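Local coordinates for reticulocyte binding protein (Streptococcus agalactiae COH1, PDB 3FAW) that probably hydrolyses the alpha-1,6-glucosidic linkages of pullulan and related branched glucans as a pullulanase anchored to the streptococcal cell wall, at residues Y163-Q168 against T199-L204; K215-Y220 against A239-V244. All coordinates share one frame; numbering follows the deposited sequence.

Interaction 1 of 2, residues Y163-Q168 against T199-L204; sequences YDKDNQ and TGYYYL. With CA (calcium ion), chain B.
Tyr163 and Tyr202 form a hydrogen-bonded antiparallel pair in the beta-sheet of the CBM48 (isoamylase N-terminal) domain. Tyr163 N donates to Tyr202 O at 2.7 Å, and Tyr202 N returns a nearly straight bond to Tyr163 O at 3.1 Å. Beyond this pair, a type I turn runs from Asp164 to Asn167. Asp164 OD1 accepts from Asp166 N, which makes an Asx turn.

Lys165 is the second residue of that turn and reaches along segment 199-204. Its CB sits 3.2 Å from Gly200 O. CG takes the crowded position between the backbone N and the carbonyl carbon (chi1 61°). From there the chain runs straight out across the Tyr201 ring. CG lies over the ring face in a CH-pi contact, 4.2 Å from the centroid and 17° off the normal. CD passes 3.7 Å from Tyr201 CE1 and also touches Thr199 O. CE follows CE1 more loosely. At the tip, NZ donates to a water, and that water donates to Thr199 O.

Next to the bridge, the Tyr163 ring turns an edge to Leu204 N. Its OH meets the Leu204 CD1 methyl.

The turn and segment 199-204 also share a calcium ion. Lys165 O binds it at 2.4 Å and Tyr202 OH at 2.6 Å. Four waters and Lys363 O complete seven ligands. The ion thus ties the turn at 164-167 to Tyr202 and to Lys363, far along the chain. The Tyr202 ring passes close to the turn on its way to the metal, with CE1 3.4 Å from Lys165 O. One calcium-bound water donates to Gly200 O, and this carbonyl oxygen lies over the centre of the Tyr202 ring.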
ATOM      1  N   TYR A 163      21.230  21.085  13.661  1.00 13.15           N
ATOM      2  CA  TYR A 163      20.703  21.025  15.025  1.00 12.45           C
ATOM      3  C   TYR A 163      21.405  19.945  15.846  1.00 13.24           C
ATOM      4  O   TYR A 163      21.710  18.869  15.334  1.00 12.56           O
ATOM      5  CB  TYR A 163      19.199  20.749  15.012  1.00 12.29           C
ATOM      6  CG  TYR A 163      18.392  21.744  14.197  1.00 11.73           C
ATOM      7  CD1 TYR A 163      17.812  22.862  14.796  1.00  7.24           C
ATOM      8  CD2 TYR A 163      18.213  21.566  12.830  1.00 10.64           C
ATOM      9  CE1 TYR A 163      17.076  23.771  14.053  1.00  8.57           C
ATOM     10  CE2 TYR A 163      17.476  22.470  12.076  1.00  9.21           C
ATOM     11  CZ  TYR A 163      16.910  23.570  12.693  1.00 11.67           C
ATOM     12  OH  TYR A 163      16.186  24.472  11.948  1.00 10.26           O
ATOM     13  N   ASP A 164      21.634  20.248  17.125  1.00 13.11           N
ATOM     14  CA  ASP A 164      22.312  19.343  18.055  1.00 12.56           C
ATOM     15  C   ASP A 164      21.656  17.958  18.104  1.00 11.83           C
ATOM     16  O   ASP A 164      20.453  17.833  18.323  1.00 13.15           O
ATOM     17  CB  ASP A 164      22.334  19.963  19.465  1.00 11.67           C
ATOM     18  CG  ASP A 164      23.118  19.130  20.474  1.00 13.47           C
ATOM     19  OD1 ASP A 164      23.608  18.029  20.130  1.00 12.07           O
ATOM     20  OD2 ASP A 164      23.247  19.585  21.629  1.00 14.47           O
ATOM     21  N   LYS A 165      22.471  16.926  17.909  1.00 11.15           N
ATOM     22  CA  LYS A 165      22.029  15.534  17.994  1.00 10.53           C
ATOM     23  C   LYS A 165      21.343  15.193  19.325  1.00 10.60           C
ATOM     24  O   LYS A 165      20.375  14.433  19.346  1.00 10.19           O
ATOM     25  CB  LYS A 165      23.220  14.591  17.767  1.00 10.33           C
ATOM     26  CG  LYS A 165      24.352  14.720  18.780  1.00 12.40           C
ATOM     27  CD  LYS A 165      25.519  13.797  18.442  1.00 11.90           C
ATOM     28  CE  LYS A 165      26.632  13.918  19.477  1.00 14.52           C
ATOM     29  NZ  LYS A 165      27.803  13.041  19.171  1.00 14.34           N
ATOM     30  N   ASP A 166      21.852  15.756  20.422  1.00  9.85           N
ATOM     31  CA  ASP A 166      21.322  15.495  21.768  1.00 11.73           C
ATOM     32  C   ASP A 166      20.291  16.528  22.235  1.00 12.19           C
ATOM     33  O   ASP A 166      19.827  16.465  23.371  1.00 13.93           O
ATOM     34  CB  ASP A 166      22.474  15.417  22.779  1.00 12.30           C
ATOM     35  CG  ASP A 166      23.328  14.170  22.604  1.00 14.95           C
ATOM     36  OD1 ASP A 166      22.825  13.162  22.061  1.00 16.78           O
ATOM     37  OD2 ASP A 166      24.504  14.193  23.021  1.00 18.96           O
ATOM     38  N   ASN A 167      19.929  17.462  21.357  1.00 12.80           N
ATOM     39  CA  ASN A 167      18.922  18.487  21.654  1.00 12.31           C
ATOM     40  C   ASN A 167      18.457  19.100  20.332  1.00 13.24           C
ATOM     41  O   ASN A 167      18.985  20.122  19.884  1.00 12.61           O
ATOM     42  CB  ASN A 167      19.512  19.550  22.595  1.00 13.25           C
ATOM     43  CG  ASN A 167      18.508  20.637  22.984  1.00 14.39           C
ATOM     44  OD1 ASN A 167      17.399  20.714  22.451  1.00 12.20           O
ATOM     45  ND2 ASN A 167      18.910  21.490  23.919  1.00 12.24           N
ATOM     46  N   GLN A 168      17.468  18.467  19.705  1.00 13.22           N
ATOM     47  CA  GLN A 168      17.095  18.799  18.321  1.00 13.99           C
ATOM     48  C   GLN A 168      16.591  20.233  18.101  1.00 14.07           C
ATOM     49  O   GLN A 168      16.566  20.699  16.964  1.00 15.11           O
ATOM     50  CB  GLN A 168      16.064  17.799  17.774  1.00 12.63           C
ATOM     51  CG  GLN A 168      14.687  17.888  18.422  1.00 13.96           C
ATOM     52  CD  GLN A 168      13.590  17.367  17.521  1.00 13.56           C
ATOM     53  OE1 GLN A 168      13.379  17.890  16.423  1.00 14.74           O
ATOM     54  NE2 GLN A 168      12.880  16.337  17.978  1.00 11.04           N
ATOM     55  N   THR A 199      27.604  12.440  12.797  1.00 12.34           N
ATOM     56  CA  THR A 199      26.681  11.324  13.003  1.00 11.38           C
ATOM     57  C   THR A 199      25.638  11.689  14.070  1.00 11.12           C
ATOM     58  O   THR A 199      25.983  12.155  15.160  1.00 10.84           O
ATOM     59  CB  THR A 199      27.437  10.033  13.412  1.00 12.61           C
ATOM     60  OG1 THR A 199      28.485   9.766  12.469  1.00 12.77           O
ATOM     61  CG2 THR A 199      26.494   8.828  13.462  1.00 13.34           C
ATOM     62  N   GLY A 200      24.364  11.512  13.734  1.00 11.00           N
ATOM     63  CA  GLY A 200      23.267  11.792  14.668  1.00  9.51           C
ATOM     64  C   GLY A 200      22.755  13.229  14.682  1.00  8.41           C
ATOM     65  O   GLY A 200      21.686  13.494  15.226  1.00  7.18           O
ATOM     66  N   TYR A 201      23.507  14.164  14.104  1.00  9.68           N
ATOM     67  CA  TYR A 201      23.053  15.561  14.018  1.00 10.39           C
ATOM     68  C   TYR A 201      21.899  15.691  13.025  1.00 11.14           C
ATOM     69  O   TYR A 201      21.747  14.864  12.117  1.00 10.35           O
ATOM     70  CB  TYR A 201      24.201  16.504  13.631  1.00 10.63           C
ATOM     71  CG  TYR A 201      25.107  16.894  14.785  1.00 13.21           C
ATOM     72  CD1 TYR A 201      26.135  16.053  15.210  1.00 11.60           C
ATOM     73  CD2 TYR A 201      24.936  18.108  15.451  1.00 12.18           C
ATOM     74  CE1 TYR A 201      26.970  16.412  16.271  1.00 10.31           C
ATOM     75  CE2 TYR A 201      25.764  18.474  16.507  1.00 11.73           C
ATOM     76  CZ  TYR A 201      26.778  17.623  16.912  1.00 11.12           C
ATOM     77  OH  TYR A 201      27.602  17.989  17.955  1.00 10.47           O
ATOM     78  N   TYR A 202      21.092  16.734  13.204  1.00  9.95           N
ATOM     79  CA  TYR A 202      19.895  16.931  12.390  1.00 10.83           C
ATOM     80  C   TYR A 202      20.007  18.194  11.535  1.00 11.40           C
ATOM     81  O   TYR A 202      20.769  19.100  11.862  1.00 11.88           O
ATOM     82  CB  TYR A 202      18.657  17.007  13.280  1.00 10.82           C
ATOM     83  CG  TYR A 202      18.523  15.858  14.251  1.00  8.77           C
ATOM     84  CD1 TYR A 202      18.684  16.053  15.624  1.00 11.82           C
ATOM     85  CD2 TYR A 202      18.244  14.574  13.802  1.00  8.66           C
ATOM     86  CE1 TYR A 202      18.552  14.994  16.521  1.00 13.04           C
ATOM     87  CE2 TYR A 202      18.123  13.509  14.690  1.00 10.93           C
ATOM     88  CZ  TYR A 202      18.274  13.724  16.043  1.00 10.82           C
ATOM     89  OH  TYR A 202      18.138  12.670  16.918  1.00 11.83           O
ATOM     90  N   TYR A 203      19.256  18.242  10.434  1.00 11.47           N
ATOM     91  CA  TYR A 203      19.323  19.374   9.515  1.00 11.30           C
ATOM     92  C   TYR A 203      18.004  19.688   8.802  1.00 11.50           C
ATOM     93  O   TYR A 203      17.192  18.799   8.526  1.00 11.43           O
ATOM     94  CB  TYR A 203      20.450  19.174   8.482  1.00 10.98           C
ATOM     95  CG  TYR A 203      20.235  18.036   7.506  1.00 11.73           C
ATOM     96  CD1 TYR A 203      19.783  18.278   6.207  1.00 12.06           C
ATOM     97  CD2 TYR A 203      20.484  16.717   7.877  1.00 11.15           C
ATOM     98  CE1 TYR A 203      19.585  17.237   5.308  1.00 11.65           C
ATOM     99  CE2 TYR A 203      20.288  15.670   6.984  1.00 11.95           C
ATOM    100  CZ  TYR A 203      19.840  15.936   5.702  1.00 10.30           C
ATOM    101  OH  TYR A 203      19.647  14.896   4.823  1.00 12.53           O
ATOM    102  N   LEU A 204      17.804  20.978   8.533  1.00 10.61           N
ATOM    103  CA  LEU A 204      16.761  21.453   7.632  1.00  9.82           C
ATOM    104  C   LEU A 204      17.424  22.325   6.568  1.00  9.98           C
ATOM    105  O   LEU A 204      18.565  22.757   6.741  1.00  7.42           O
ATOM    106  CB  LEU A 204      15.704  22.261   8.388  1.00  9.24           C
ATOM    107  CG  LEU A 204      14.771  21.501   9.338  1.00  7.94           C
ATOM    108  CD1 LEU A 204      13.911  22.475  10.135  1.00  8.40           C
ATOM    109  CD2 LEU A 204      13.890  20.508   8.588  1.00  6.23           C
TER
HETATM  110 CA    CA B   1      19.335  12.311  19.185  1.00 13.22          CA
HETATM  111  O   HOH W   1      28.371  12.591  16.365  1.00 13.36           O
HETATM  112  O   HOH W   2      20.968  12.047  17.287  1.00  8.17           O
HETATM  113  O   HOH W   3      19.284  12.265  21.630  1.00 11.35           O
HETATM  114  O   HOH W   4      17.575  13.838  19.728  1.00 13.08           O
HETATM  115  O   HOH W   5      21.251  10.878  19.796  1.00 18.52           O

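Interaction 2 of 2, residues K215-Y220 against A239-V244; sequences KILDPY and AKAAFV
Leu217 CD1 rests over one face of the flat peptide unit joining Lys240 to Ala241. Leu217 CD1 is 3.8 Å from Ala241 N. Leu217 CD1 also lies 3.7 Å from Ala239 O, the carbonyl oxygen of the preceding peptide. The other flat group is the carboxylate of Asp218. Tyr220 N reaches Asp218 OD1 from above the carboxylate plane, about 60° out of it, at 3.1 Å. This is an Asx turn, and it shapes the chain just after strand 212-216 ends. The other carboxylate oxygen, OD2, is hydrogen-bonded to Tyr203 OH.

Leu217 does most of the touching. Its CG is anti to the backbone N (chi1 168°), which carries the isobutyl group across to segment 239-244. CB, CG and CD2 all pass near Ala239 O, while Leu217 CD1 comes closest to the segment and meets the Ala241 CB methyl at 4.0 Å. Asp218 adds a lighter contact, with Asp218 CB 4.2 Å from Ala241 CB.

Within the sheet of the CBM48 region, strands 212-216 and 241-242 each pair with strand 202-209. Ile216 bonds through its backbone to Tyr205, and Ala241 to Tyr203. The contact joins the two where one strand leaves that edge and the other takes its place. The CA atoms of Leu217 and Lys240 are correspondingly wide apart, at 6.3 Å.

All the meetings between the two segments are buried van der Waals contacts of CH groups with methyls and backbone atoms. They fix spacing but impose little direction, so polar bonds to other parts of the chain, among them those to Tyr203 and Tyr205, help orient the segments.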
ATOM      1  N   LYS A 215      11.530  26.671   5.570  1.00 14.76           N
ATOM      2  CA  LYS A 215      12.392  25.577   6.031  1.00 13.61           C
ATOM      3  C   LYS A 215      11.802  24.231   5.625  1.00 13.21           C
ATOM      4  O   LYS A 215      10.666  23.906   5.997  1.00 13.43           O
ATOM      5  CB  LYS A 215      12.599  25.661   7.547  1.00 13.37           C
ATOM      6  CG  LYS A 215      13.361  26.921   7.972  1.00 14.26           C
ATOM      7  CD  LYS A 215      13.421  27.114   9.485  1.00 12.38           C
ATOM      8  CE  LYS A 215      14.087  28.449   9.823  1.00 13.89           C
ATOM      9  NZ  LYS A 215      14.202  28.703  11.287  1.00 11.91           N
ATOM     10  N   ILE A 216      12.575  23.451   4.866  1.00 12.24           N
ATOM     11  CA  ILE A 216      12.072  22.213   4.249  1.00 11.88           C
ATOM     12  C   ILE A 216      12.797  20.944   4.720  1.00 12.12           C
ATOM     13  O   ILE A 216      13.889  21.002   5.289  1.00 12.36           O
ATOM     14  CB  ILE A 216      12.077  22.296   2.680  1.00 10.34           C
ATOM     15  CG1 ILE A 216      13.495  22.298   2.100  1.00  9.95           C
ATOM     16  CG2 ILE A 216      11.320  23.542   2.210  1.00  9.17           C
ATOM     17  CD1 ILE A 216      14.097  20.928   1.889  1.00  8.75           C
ATOM     18  N   LEU A 217      12.161  19.801   4.470  1.00 12.42           N
ATOM     19  CA  LEU A 217      12.695  18.491   4.845  1.00 12.00           C
ATOM     20  C   LEU A 217      13.310  17.834   3.621  1.00 12.71           C
ATOM     21  O   LEU A 217      12.639  17.665   2.607  1.00 12.41           O
ATOM     22  CB  LEU A 217      11.581  17.598   5.414  1.00 12.57           C
ATOM     23  CG  LEU A 217      11.892  16.105   5.597  1.00 11.50           C
ATOM     24  CD1 LEU A 217      13.147  15.911   6.440  1.00 14.17           C
ATOM     25  CD2 LEU A 217      10.704  15.360   6.223  1.00 10.58           C
ATOM     26  N   ASP A 218      14.589  17.474   3.722  1.00 13.49           N
ATOM     27  CA  ASP A 218      15.286  16.750   2.659  1.00 13.23           C
ATOM     28  C   ASP A 218      14.470  15.513   2.255  1.00 12.58           C
ATOM     29  O   ASP A 218      14.293  14.599   3.064  1.00 11.11           O
ATOM     30  CB  ASP A 218      16.682  16.341   3.148  1.00 12.23           C
ATOM     31  CG  ASP A 218      17.557  15.766   2.049  1.00 12.92           C
ATOM     32  OD1 ASP A 218      17.085  15.597   0.902  1.00 12.74           O
ATOM     33  OD2 ASP A 218      18.739  15.476   2.336  1.00 12.86           O
ATOM     34  N   PRO A 219      13.950  15.486   1.010  1.00 12.75           N
ATOM     35  CA  PRO A 219      13.170  14.316   0.596  1.00 12.45           C
ATOM     36  C   PRO A 219      13.966  13.006   0.541  1.00 12.78           C
ATOM     37  O   PRO A 219      13.372  11.942   0.645  1.00 12.66           O
ATOM     38  CB  PRO A 219      12.632  14.701  -0.794  1.00 12.18           C
ATOM     39  CG  PRO A 219      13.422  15.849  -1.239  1.00 14.71           C
ATOM     40  CD  PRO A 219      14.023  16.515  -0.043  1.00 12.53           C
ATOM     41  N   TYR A 220      15.289  13.098   0.392  1.00 13.23           N
ATOM     42  CA  TYR A 220      16.177  11.933   0.360  1.00 12.78           C
ATOM     43  C   TYR A 220      16.808  11.619   1.720  1.00 13.34           C
ATOM     44  O   TYR A 220      17.780  10.872   1.792  1.00 13.52           O
ATOM     45  CB  TYR A 220      17.272  12.139  -0.697  1.00 12.25           C
ATOM     46  CG  TYR A 220      16.799  11.839  -2.094  1.00  8.92           C
ATOM     47  CD1 TYR A 220      15.901  12.689  -2.733  1.00 12.17           C
ATOM     48  CD2 TYR A 220      17.226  10.701  -2.771  1.00  7.57           C
ATOM     49  CE1 TYR A 220      15.446  12.420  -4.007  1.00  8.32           C
ATOM     50  CE2 TYR A 220      16.774  10.422  -4.055  1.00  8.82           C
ATOM     51  CZ  TYR A 220      15.883  11.291  -4.665  1.00  8.17           C
ATOM     52  OH  TYR A 220      15.420  11.049  -5.931  1.00  9.24           O
ATOM     53  N   ALA A 239       9.378  17.235  10.302  1.00 12.81           N
ATOM     54  CA  ALA A 239      10.445  16.577  11.044  1.00 12.81           C
ATOM     55  C   ALA A 239      11.778  17.080  10.492  1.00 13.39           C
ATOM     56  O   ALA A 239      11.829  17.683   9.413  1.00 13.55           O
ATOM     57  CB  ALA A 239      10.339  15.061  10.909  1.00 13.56           C
ATOM     58  N   LYS A 240      12.850  16.848  11.241  1.00 12.97           N
ATOM     59  CA  LYS A 240      14.182  17.240  10.812  1.00 12.46           C
ATOM     60  C   LYS A 240      14.929  16.011  10.301  1.00 12.90           C
ATOM     61  O   LYS A 240      14.829  14.929  10.884  1.00 13.05           O
ATOM     62  CB  LYS A 240      14.946  17.893  11.969  1.00 11.88           C
ATOM     63  CG  LYS A 240      14.275  19.129  12.547  1.00 11.22           C
ATOM     64  CD  LYS A 240      15.104  19.732  13.678  1.00 10.13           C
ATOM     65  CE  LYS A 240      14.377  20.877  14.372  1.00 10.71           C
ATOM     66  NZ  LYS A 240      13.271  20.389  15.262  1.00  3.82           N
ATOM     67  N   ALA A 241      15.669  16.175   9.209  1.00 12.93           N
ATOM     68  CA  ALA A 241      16.483  15.080   8.671  1.00 13.63           C
ATOM     69  C   ALA A 241      17.651  14.770   9.609  1.00 13.15           C
ATOM     70  O   ALA A 241      18.008  15.589  10.454  1.00 12.82           O
ATOM     71  CB  ALA A 241      16.989  15.421   7.281  1.00 13.86           C
ATOM     72  N   ALA A 242      18.232  13.583   9.466  1.00 12.36           N
ATOM     73  CA  ALA A 242      19.348  13.159  10.317  1.00 11.43           C
ATOM     74  C   ALA A 242      20.509  12.666   9.468  1.00 11.94           C
ATOM     75  O   ALA A 242      20.301  12.078   8.402  1.00 10.65           O
ATOM     76  CB  ALA A 242      18.901  12.061  11.278  1.00 10.12           C
ATOM     77  N   PHE A 243      21.729  12.909   9.944  1.00 10.70           N
ATOM     78  CA  PHE A 243      22.925  12.386   9.287  1.00 12.36           C
ATOM     79  C   PHE A 243      23.193  10.972   9.795  1.00 11.23           C
ATOM     80  O   PHE A 243      23.523  10.786  10.967  1.00 11.82           O
ATOM     81  CB  PHE A 243      24.146  13.284   9.540  1.00 11.57           C
ATOM     82  CG  PHE A 243      23.997  14.685   9.005  1.00 11.75           C
ATOM     83  CD1 PHE A 243      23.717  14.907   7.667  1.00 12.62           C
ATOM     84  CD2 PHE A 243      24.160  15.783   9.839  1.00 15.31           C
ATOM     85  CE1 PHE A 243      23.585  16.196   7.172  1.00 14.20           C
ATOM     86  CE2 PHE A 243      24.024  17.078   9.350  1.00 15.63           C
ATOM     87  CZ  PHE A 243      23.739  17.283   8.016  1.00 14.71           C
ATOM     88  N   VAL A 244      23.022   9.987   8.913  1.00 11.62           N
ATOM     89  CA  VAL A 244      23.275   8.581   9.234  1.00 11.68           C
ATOM     90  C   VAL A 244      23.986   7.839   8.099  1.00 12.36           C
ATOM     91  O   VAL A 244      24.016   8.300   6.951  1.00 10.72           O
ATOM     92  CB  VAL A 244      21.961   7.819   9.573  1.00 12.69           C
ATOM     93  CG1 VAL A 244      21.372   8.315  10.886  1.00 11.07           C
ATOM     94  CG2 VAL A 244      20.945   7.939   8.431  1.00 10.17           C
TER

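How the interactions relate
Interaction 1 and interaction 2 have centres 10 Å apart and meet on strand 202-209. Interaction 1 uses the side of that strand facing 157-164, and interaction 2 lies along its other side. Two polar pairs bridge them: Tyr203 OH to Asp218 OD2 at 2.7 Å, and Gln168 OE1 to Lys240 NZ at 2.8 Å, both probable hydrogen bonds. The Tyr203 and Phe243 rings also stack, and Lys240 makes a cation-pi contact with Tyr163. The calcium ion belongs to interaction 1. It is about 10 Å from the Lys240 side chain, and interaction 2 supplies no ligand. Gln168, the partner of Lys240, packs on the metal ligand Tyr202.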